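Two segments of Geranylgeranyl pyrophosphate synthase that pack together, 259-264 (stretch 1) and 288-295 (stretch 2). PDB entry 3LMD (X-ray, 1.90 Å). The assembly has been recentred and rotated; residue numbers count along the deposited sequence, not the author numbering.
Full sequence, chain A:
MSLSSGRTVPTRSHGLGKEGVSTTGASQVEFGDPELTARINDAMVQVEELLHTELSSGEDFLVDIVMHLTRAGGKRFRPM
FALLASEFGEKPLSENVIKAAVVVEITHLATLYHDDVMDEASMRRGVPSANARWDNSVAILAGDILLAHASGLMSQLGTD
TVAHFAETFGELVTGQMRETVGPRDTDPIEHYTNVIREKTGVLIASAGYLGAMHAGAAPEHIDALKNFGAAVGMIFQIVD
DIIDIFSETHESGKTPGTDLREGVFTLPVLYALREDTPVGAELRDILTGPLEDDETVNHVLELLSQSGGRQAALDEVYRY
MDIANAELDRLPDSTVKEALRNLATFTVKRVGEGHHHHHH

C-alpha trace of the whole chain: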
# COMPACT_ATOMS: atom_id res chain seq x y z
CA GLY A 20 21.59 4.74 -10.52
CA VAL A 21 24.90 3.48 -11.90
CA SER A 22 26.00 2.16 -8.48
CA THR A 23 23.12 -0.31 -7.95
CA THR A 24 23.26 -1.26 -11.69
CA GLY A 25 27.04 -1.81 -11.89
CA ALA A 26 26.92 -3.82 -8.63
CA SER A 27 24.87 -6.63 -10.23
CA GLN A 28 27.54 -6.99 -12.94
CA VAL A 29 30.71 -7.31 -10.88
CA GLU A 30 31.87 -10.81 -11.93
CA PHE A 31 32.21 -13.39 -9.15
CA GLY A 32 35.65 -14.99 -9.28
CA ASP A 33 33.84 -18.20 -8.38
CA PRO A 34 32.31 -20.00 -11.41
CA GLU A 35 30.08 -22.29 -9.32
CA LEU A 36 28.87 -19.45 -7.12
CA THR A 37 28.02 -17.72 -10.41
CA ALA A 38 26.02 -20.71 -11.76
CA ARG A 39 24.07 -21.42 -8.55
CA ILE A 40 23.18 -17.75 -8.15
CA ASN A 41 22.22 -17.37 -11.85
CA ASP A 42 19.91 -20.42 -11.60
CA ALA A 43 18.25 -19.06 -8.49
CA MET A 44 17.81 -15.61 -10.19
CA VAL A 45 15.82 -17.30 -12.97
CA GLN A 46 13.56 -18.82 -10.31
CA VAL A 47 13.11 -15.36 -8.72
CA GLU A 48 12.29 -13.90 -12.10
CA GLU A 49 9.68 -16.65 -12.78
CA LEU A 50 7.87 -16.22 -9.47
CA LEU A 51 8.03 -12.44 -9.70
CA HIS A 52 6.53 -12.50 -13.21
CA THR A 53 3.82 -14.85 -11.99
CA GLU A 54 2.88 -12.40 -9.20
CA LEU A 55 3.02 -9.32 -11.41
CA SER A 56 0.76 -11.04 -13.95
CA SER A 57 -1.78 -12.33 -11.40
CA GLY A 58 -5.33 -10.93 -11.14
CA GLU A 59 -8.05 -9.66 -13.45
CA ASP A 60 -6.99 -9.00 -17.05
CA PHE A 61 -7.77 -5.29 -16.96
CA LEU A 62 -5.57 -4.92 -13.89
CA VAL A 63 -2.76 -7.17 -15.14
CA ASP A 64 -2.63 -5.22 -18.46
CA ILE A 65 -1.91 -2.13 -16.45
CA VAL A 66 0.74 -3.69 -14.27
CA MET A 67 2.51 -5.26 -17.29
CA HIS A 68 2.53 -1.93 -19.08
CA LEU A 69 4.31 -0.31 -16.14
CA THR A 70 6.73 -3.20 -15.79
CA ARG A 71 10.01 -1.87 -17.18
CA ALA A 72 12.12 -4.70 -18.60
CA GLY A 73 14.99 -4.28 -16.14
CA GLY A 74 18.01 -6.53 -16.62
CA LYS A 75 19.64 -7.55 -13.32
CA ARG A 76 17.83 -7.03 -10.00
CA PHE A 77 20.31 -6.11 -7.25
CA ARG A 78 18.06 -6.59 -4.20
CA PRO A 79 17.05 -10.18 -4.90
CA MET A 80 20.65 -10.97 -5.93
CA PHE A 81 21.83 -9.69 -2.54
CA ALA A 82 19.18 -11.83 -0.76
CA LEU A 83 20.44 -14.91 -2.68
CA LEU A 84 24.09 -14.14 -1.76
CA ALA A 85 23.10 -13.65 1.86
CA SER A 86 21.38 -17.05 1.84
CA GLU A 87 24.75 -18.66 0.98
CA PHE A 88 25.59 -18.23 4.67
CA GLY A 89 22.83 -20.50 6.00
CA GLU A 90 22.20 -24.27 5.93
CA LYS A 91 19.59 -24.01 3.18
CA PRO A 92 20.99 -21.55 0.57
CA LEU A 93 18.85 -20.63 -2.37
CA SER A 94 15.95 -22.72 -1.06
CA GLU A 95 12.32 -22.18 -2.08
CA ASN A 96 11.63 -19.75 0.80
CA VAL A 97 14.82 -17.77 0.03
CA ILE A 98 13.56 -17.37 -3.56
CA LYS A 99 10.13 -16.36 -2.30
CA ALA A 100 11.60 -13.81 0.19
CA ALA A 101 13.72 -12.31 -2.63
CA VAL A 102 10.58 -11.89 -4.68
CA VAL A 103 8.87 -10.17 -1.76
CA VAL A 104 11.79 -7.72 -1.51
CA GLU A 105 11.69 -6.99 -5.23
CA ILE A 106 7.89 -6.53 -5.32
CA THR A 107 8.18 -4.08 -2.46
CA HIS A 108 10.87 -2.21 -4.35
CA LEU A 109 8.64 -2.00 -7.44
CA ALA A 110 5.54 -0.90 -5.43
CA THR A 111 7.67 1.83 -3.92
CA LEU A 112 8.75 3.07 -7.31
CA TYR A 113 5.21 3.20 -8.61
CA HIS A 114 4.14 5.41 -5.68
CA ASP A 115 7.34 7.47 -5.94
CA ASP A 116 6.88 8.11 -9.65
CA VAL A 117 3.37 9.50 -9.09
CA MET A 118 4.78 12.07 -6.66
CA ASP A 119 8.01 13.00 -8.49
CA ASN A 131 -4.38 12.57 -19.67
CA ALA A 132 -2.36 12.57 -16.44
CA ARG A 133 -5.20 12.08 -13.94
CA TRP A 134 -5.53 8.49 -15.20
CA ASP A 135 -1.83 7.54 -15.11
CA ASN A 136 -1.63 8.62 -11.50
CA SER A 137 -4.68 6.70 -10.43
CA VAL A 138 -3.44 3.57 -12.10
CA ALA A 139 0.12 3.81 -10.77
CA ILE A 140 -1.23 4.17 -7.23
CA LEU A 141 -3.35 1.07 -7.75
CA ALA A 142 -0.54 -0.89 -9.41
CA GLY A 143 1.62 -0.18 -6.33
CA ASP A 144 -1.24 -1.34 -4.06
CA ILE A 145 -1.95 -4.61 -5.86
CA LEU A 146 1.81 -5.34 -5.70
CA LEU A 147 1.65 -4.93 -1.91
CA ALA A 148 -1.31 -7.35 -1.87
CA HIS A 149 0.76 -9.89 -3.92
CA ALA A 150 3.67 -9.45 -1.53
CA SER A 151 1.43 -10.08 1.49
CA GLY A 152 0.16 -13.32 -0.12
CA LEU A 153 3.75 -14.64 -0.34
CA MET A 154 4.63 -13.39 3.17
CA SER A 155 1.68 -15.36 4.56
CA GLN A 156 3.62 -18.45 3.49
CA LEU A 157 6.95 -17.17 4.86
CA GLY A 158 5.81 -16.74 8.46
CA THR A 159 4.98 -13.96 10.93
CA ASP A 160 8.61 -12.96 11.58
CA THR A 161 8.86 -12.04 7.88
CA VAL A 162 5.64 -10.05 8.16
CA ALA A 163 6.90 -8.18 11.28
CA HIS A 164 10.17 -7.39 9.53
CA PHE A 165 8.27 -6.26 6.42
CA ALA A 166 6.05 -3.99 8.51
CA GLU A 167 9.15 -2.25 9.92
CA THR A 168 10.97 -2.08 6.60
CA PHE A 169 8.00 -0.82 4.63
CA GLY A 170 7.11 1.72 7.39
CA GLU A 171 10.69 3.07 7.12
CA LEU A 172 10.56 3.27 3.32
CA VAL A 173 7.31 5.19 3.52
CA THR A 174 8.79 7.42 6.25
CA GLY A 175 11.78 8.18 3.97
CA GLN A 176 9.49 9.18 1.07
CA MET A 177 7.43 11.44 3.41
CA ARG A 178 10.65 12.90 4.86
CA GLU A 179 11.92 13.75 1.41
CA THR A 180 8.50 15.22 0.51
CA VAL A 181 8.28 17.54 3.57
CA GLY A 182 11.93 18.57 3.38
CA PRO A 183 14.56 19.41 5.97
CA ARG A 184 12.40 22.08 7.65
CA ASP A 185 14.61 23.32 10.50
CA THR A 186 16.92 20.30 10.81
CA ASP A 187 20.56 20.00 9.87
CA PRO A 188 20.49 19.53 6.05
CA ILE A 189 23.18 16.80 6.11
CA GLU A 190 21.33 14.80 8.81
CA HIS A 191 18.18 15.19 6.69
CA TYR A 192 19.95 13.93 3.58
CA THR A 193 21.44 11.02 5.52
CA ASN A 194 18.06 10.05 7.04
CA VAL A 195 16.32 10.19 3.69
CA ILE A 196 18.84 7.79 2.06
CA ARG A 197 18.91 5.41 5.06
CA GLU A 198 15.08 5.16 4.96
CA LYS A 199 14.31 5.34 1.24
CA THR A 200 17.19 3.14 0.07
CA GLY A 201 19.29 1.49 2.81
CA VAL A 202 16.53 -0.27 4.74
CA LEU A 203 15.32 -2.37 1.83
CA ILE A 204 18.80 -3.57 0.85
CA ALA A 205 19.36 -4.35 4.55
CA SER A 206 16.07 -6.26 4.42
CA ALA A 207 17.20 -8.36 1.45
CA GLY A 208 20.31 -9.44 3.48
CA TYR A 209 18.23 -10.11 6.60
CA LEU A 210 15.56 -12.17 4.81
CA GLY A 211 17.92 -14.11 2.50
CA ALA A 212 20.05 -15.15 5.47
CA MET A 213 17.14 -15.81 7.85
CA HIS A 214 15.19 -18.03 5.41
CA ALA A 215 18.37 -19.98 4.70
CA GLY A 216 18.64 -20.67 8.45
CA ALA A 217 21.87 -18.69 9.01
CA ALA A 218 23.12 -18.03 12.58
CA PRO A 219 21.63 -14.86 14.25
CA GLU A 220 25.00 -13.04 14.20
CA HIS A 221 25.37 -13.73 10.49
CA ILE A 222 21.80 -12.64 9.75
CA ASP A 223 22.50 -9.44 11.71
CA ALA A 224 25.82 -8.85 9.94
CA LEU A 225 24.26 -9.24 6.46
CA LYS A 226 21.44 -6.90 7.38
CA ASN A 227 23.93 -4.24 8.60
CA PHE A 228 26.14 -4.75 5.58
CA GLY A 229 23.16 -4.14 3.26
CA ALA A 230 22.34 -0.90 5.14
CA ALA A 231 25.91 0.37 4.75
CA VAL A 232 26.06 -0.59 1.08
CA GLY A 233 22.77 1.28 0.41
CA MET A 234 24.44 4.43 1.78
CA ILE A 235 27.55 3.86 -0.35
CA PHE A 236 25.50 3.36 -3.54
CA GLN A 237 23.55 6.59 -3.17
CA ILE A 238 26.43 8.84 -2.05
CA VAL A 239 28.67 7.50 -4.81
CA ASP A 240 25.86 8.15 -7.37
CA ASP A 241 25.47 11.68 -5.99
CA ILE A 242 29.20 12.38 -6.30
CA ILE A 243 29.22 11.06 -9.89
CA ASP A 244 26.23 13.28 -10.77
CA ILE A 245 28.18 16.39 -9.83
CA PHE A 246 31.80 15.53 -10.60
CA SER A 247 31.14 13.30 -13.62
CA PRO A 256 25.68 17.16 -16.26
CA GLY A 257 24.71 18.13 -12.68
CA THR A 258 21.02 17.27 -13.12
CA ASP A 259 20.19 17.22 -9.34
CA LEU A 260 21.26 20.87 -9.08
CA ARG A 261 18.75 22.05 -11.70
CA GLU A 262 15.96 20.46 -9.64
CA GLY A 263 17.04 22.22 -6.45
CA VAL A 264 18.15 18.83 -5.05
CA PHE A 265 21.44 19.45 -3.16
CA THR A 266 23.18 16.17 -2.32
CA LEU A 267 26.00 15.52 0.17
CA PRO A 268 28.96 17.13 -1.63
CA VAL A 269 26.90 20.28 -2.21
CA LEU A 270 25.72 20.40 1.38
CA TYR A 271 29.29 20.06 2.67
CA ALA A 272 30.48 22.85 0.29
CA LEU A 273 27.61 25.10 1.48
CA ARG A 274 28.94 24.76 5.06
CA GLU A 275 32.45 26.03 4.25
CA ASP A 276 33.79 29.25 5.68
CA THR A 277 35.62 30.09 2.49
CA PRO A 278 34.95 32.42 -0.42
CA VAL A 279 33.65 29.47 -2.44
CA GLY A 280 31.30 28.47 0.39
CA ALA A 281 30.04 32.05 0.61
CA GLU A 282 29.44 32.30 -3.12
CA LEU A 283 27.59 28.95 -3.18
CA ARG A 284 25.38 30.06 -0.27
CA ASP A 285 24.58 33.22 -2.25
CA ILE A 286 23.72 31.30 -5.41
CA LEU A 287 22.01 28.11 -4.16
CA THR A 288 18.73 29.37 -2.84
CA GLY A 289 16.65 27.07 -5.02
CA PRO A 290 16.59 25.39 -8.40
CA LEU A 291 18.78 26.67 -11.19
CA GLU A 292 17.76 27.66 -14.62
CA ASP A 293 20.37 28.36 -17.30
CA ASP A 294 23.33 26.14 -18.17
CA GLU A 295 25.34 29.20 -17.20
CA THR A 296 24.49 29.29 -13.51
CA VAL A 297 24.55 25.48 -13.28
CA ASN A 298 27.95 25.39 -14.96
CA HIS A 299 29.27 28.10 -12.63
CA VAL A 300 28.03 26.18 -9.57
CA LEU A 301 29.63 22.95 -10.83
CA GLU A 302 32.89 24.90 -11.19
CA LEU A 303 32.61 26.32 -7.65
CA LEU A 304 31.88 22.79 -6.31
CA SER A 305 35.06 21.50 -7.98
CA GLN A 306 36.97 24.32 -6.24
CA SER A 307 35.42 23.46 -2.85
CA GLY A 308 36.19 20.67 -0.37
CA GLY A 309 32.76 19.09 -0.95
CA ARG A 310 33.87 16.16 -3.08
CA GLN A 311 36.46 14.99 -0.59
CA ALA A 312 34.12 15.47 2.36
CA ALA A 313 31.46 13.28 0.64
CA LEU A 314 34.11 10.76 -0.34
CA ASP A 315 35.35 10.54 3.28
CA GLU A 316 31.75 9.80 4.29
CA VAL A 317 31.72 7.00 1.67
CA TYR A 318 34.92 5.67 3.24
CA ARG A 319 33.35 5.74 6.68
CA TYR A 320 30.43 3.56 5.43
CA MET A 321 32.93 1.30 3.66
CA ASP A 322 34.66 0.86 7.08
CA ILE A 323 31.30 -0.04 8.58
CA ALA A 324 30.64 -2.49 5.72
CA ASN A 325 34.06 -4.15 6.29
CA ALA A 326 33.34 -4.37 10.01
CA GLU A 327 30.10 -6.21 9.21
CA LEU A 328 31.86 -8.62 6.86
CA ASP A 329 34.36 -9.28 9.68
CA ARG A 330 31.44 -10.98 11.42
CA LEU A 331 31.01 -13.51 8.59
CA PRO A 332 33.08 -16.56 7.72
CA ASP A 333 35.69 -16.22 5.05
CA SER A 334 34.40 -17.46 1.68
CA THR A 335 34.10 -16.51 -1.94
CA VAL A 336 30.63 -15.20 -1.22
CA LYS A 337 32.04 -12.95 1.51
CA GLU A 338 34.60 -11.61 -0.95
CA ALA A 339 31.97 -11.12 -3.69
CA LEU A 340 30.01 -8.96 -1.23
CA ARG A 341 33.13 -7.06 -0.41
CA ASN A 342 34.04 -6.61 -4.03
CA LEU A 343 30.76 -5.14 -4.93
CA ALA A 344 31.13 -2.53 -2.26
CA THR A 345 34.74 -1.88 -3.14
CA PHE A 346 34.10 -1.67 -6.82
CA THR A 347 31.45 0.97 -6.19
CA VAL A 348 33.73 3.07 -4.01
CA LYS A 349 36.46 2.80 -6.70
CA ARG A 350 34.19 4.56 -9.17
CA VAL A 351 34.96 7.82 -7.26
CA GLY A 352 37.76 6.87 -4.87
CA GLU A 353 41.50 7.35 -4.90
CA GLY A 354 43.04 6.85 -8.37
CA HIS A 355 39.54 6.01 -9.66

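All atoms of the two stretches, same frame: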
# COMPACT_ATOMS: atom_id res chain seq x y z
N ASP A 259 20.79 16.96 -10.68
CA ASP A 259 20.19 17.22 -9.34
C ASP A 259 20.12 18.73 -9.04
O ASP A 259 19.12 19.24 -8.53
CB ASP A 259 20.99 16.53 -8.22
CG ASP A 259 20.83 15.01 -8.21
OD1 ASP A 259 19.72 14.53 -8.50
OD2 ASP A 259 21.82 14.29 -7.89
N LEU A 260 21.20 19.43 -9.34
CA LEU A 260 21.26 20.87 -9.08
C LEU A 260 20.09 21.63 -9.70
O LEU A 260 19.45 22.44 -9.02
CB LEU A 260 22.58 21.45 -9.59
CG LEU A 260 23.78 21.08 -8.74
CD1 LEU A 260 25.07 21.43 -9.46
CD2 LEU A 260 23.67 21.78 -7.40
N ARG A 261 19.84 21.39 -10.98
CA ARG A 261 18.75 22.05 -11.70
C ARG A 261 17.41 21.91 -10.96
O ARG A 261 16.62 22.86 -10.89
CB ARG A 261 18.64 21.50 -13.13
CG ARG A 261 19.96 21.54 -13.91
CD ARG A 261 19.78 21.08 -15.35
NE ARG A 261 21.04 21.08 -16.11
CZ ARG A 261 21.44 22.08 -16.89
NH1 ARG A 261 20.71 23.18 -17.01
NH2 ARG A 261 22.59 21.99 -17.54
N GLU A 262 17.18 20.73 -10.39
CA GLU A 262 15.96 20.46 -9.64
C GLU A 262 15.88 21.20 -8.32
O GLU A 262 14.80 21.31 -7.74
CB GLU A 262 15.87 18.97 -9.33
CG GLU A 262 16.40 18.06 -10.41
CD GLU A 262 15.29 17.47 -11.25
OE1 GLU A 262 14.33 18.21 -11.56
OE2 GLU A 262 15.38 16.27 -11.58
N GLY A 263 17.01 21.68 -7.82
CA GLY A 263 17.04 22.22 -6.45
C GLY A 263 17.25 21.10 -5.44
O GLY A 263 16.96 21.25 -4.25
N VAL A 264 17.75 19.95 -5.93
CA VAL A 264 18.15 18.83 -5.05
C VAL A 264 19.67 18.91 -4.77
O VAL A 264 20.48 18.64 -5.66
CB VAL A 264 17.80 17.45 -5.69
CG1 VAL A 264 18.22 16.33 -4.77
CG2 VAL A 264 16.30 17.36 -6.01
N THR A 288 19.88 29.04 -3.64
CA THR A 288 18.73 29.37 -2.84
C THR A 288 17.54 28.55 -3.36
O THR A 288 16.47 28.59 -2.78
CB THR A 288 18.38 30.82 -3.03
OG1 THR A 288 18.40 31.11 -4.42
CG2 THR A 288 19.36 31.66 -2.36
N GLY A 289 17.73 27.83 -4.44
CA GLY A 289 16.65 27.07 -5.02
C GLY A 289 17.12 26.50 -6.32
O GLY A 289 18.30 26.49 -6.57
N PRO A 290 16.20 26.02 -7.14
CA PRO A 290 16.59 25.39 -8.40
C PRO A 290 17.24 26.38 -9.34
O PRO A 290 17.01 27.58 -9.24
CB PRO A 290 15.26 24.90 -8.97
CG PRO A 290 14.36 24.83 -7.86
CD PRO A 290 14.77 25.89 -6.89
N LEU A 291 18.04 25.85 -10.24
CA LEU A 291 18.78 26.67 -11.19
C LEU A 291 18.37 26.38 -12.63
O LEU A 291 17.81 25.34 -12.94
CB LEU A 291 20.27 26.40 -11.06
CG LEU A 291 20.80 26.17 -9.65
CD1 LEU A 291 22.16 25.58 -9.76
CD2 LEU A 291 20.82 27.43 -8.87
N GLU A 292 18.66 27.33 -13.52
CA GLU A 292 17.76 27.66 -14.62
C GLU A 292 18.48 27.59 -15.96
O GLU A 292 18.09 26.84 -16.85
CB GLU A 292 17.16 29.05 -14.41
CG GLU A 292 16.18 29.14 -13.25
CD GLU A 292 14.85 28.49 -13.56
OE1 GLU A 292 14.08 29.05 -14.37
OE2 GLU A 292 14.56 27.41 -12.99
N ASP A 293 19.54 28.38 -16.10
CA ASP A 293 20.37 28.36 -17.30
C ASP A 293 21.60 27.48 -17.10
O ASP A 293 22.11 27.35 -15.99
CB ASP A 293 20.79 29.77 -17.69
CG ASP A 293 20.82 30.72 -16.51
OD1 ASP A 293 20.09 31.73 -16.53
OD2 ASP A 293 21.59 30.45 -15.56
N ASP A 294 22.07 26.88 -18.19
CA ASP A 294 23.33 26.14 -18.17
C ASP A 294 24.45 26.97 -17.56
O ASP A 294 25.46 26.43 -17.11
CB ASP A 294 23.71 25.69 -19.58
CG ASP A 294 22.55 25.07 -20.33
OD1 ASP A 294 21.41 25.13 -19.82
OD2 ASP A 294 22.77 24.51 -21.43
N GLU A 295 24.27 28.29 -17.56
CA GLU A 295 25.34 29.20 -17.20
C GLU A 295 25.55 29.17 -15.70
O GLU A 295 26.67 29.03 -15.24
CB GLU A 295 25.00 30.63 -17.64
CG GLU A 295 26.23 31.49 -17.91
CD GLU A 295 25.89 32.69 -18.78
OE1 GLU A 295 25.04 33.51 -18.37
OE2 GLU A 295 26.48 32.82 -19.88

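Arg-261 supplies both polar links between the two stretches, one through its side chain and one through its backbone. Its guanidinium forms a salt bridge with Asp-294, NH1 of Arg-261 lying 3.5 Å from OD1 of Asp-294; the hydrogen bond within this pair is weak, with an N-H...O angle of 155°. The CA-to-CB bond of Arg-261 points away overall, although CB still touches stretch 2, but an extended chain (chi1 m, chi2 and chi3 t) carries the charged group along to the start of the helix at Asp-294. The carboxylate meets the guanidinium at its edge, near its plane, where the N-H groups are directed. The CA-to-CB bond of Asp-294 likewise points away from stretch 1, and its end comes back nearer, with chi1 at -47°.

The second link is a weak backbone hydrogen bond from N of Leu-291 to O of Arg-261, 3.4 Å long and bent to 135°. The same carbonyl is crowded by Pro-290, whose CB approaches O of Arg-261 to 3.1 Å.

Gly-263 is the first residue after the helix of stretch 1 to leave helical phi/psi, in a Schellman motif, with N of Val-264 bonded to O of Asp-259 at 3.0 Å and N of Gly-263 to O of Leu-260 at 2.8 Å. The positive phi of 85° suits glycine, and so does the packing: CA of Gly-263 sits 3.7 Å from CA of Pro-290, and a CB here would come within 2.9 Å of the proline CG. That ring also reaches the last turn, its CG 3.5 Å from O of Glu-262.

Apolar packing is modest. Leu-291, buried, sets its CD1 4.2 Å from CB of Leu-260, itself buried, so two aliphatic side chains meet in a small apolar contact. The whole contact buries 323 Å², with Arg-261 the most covered residue and Leu-291 next.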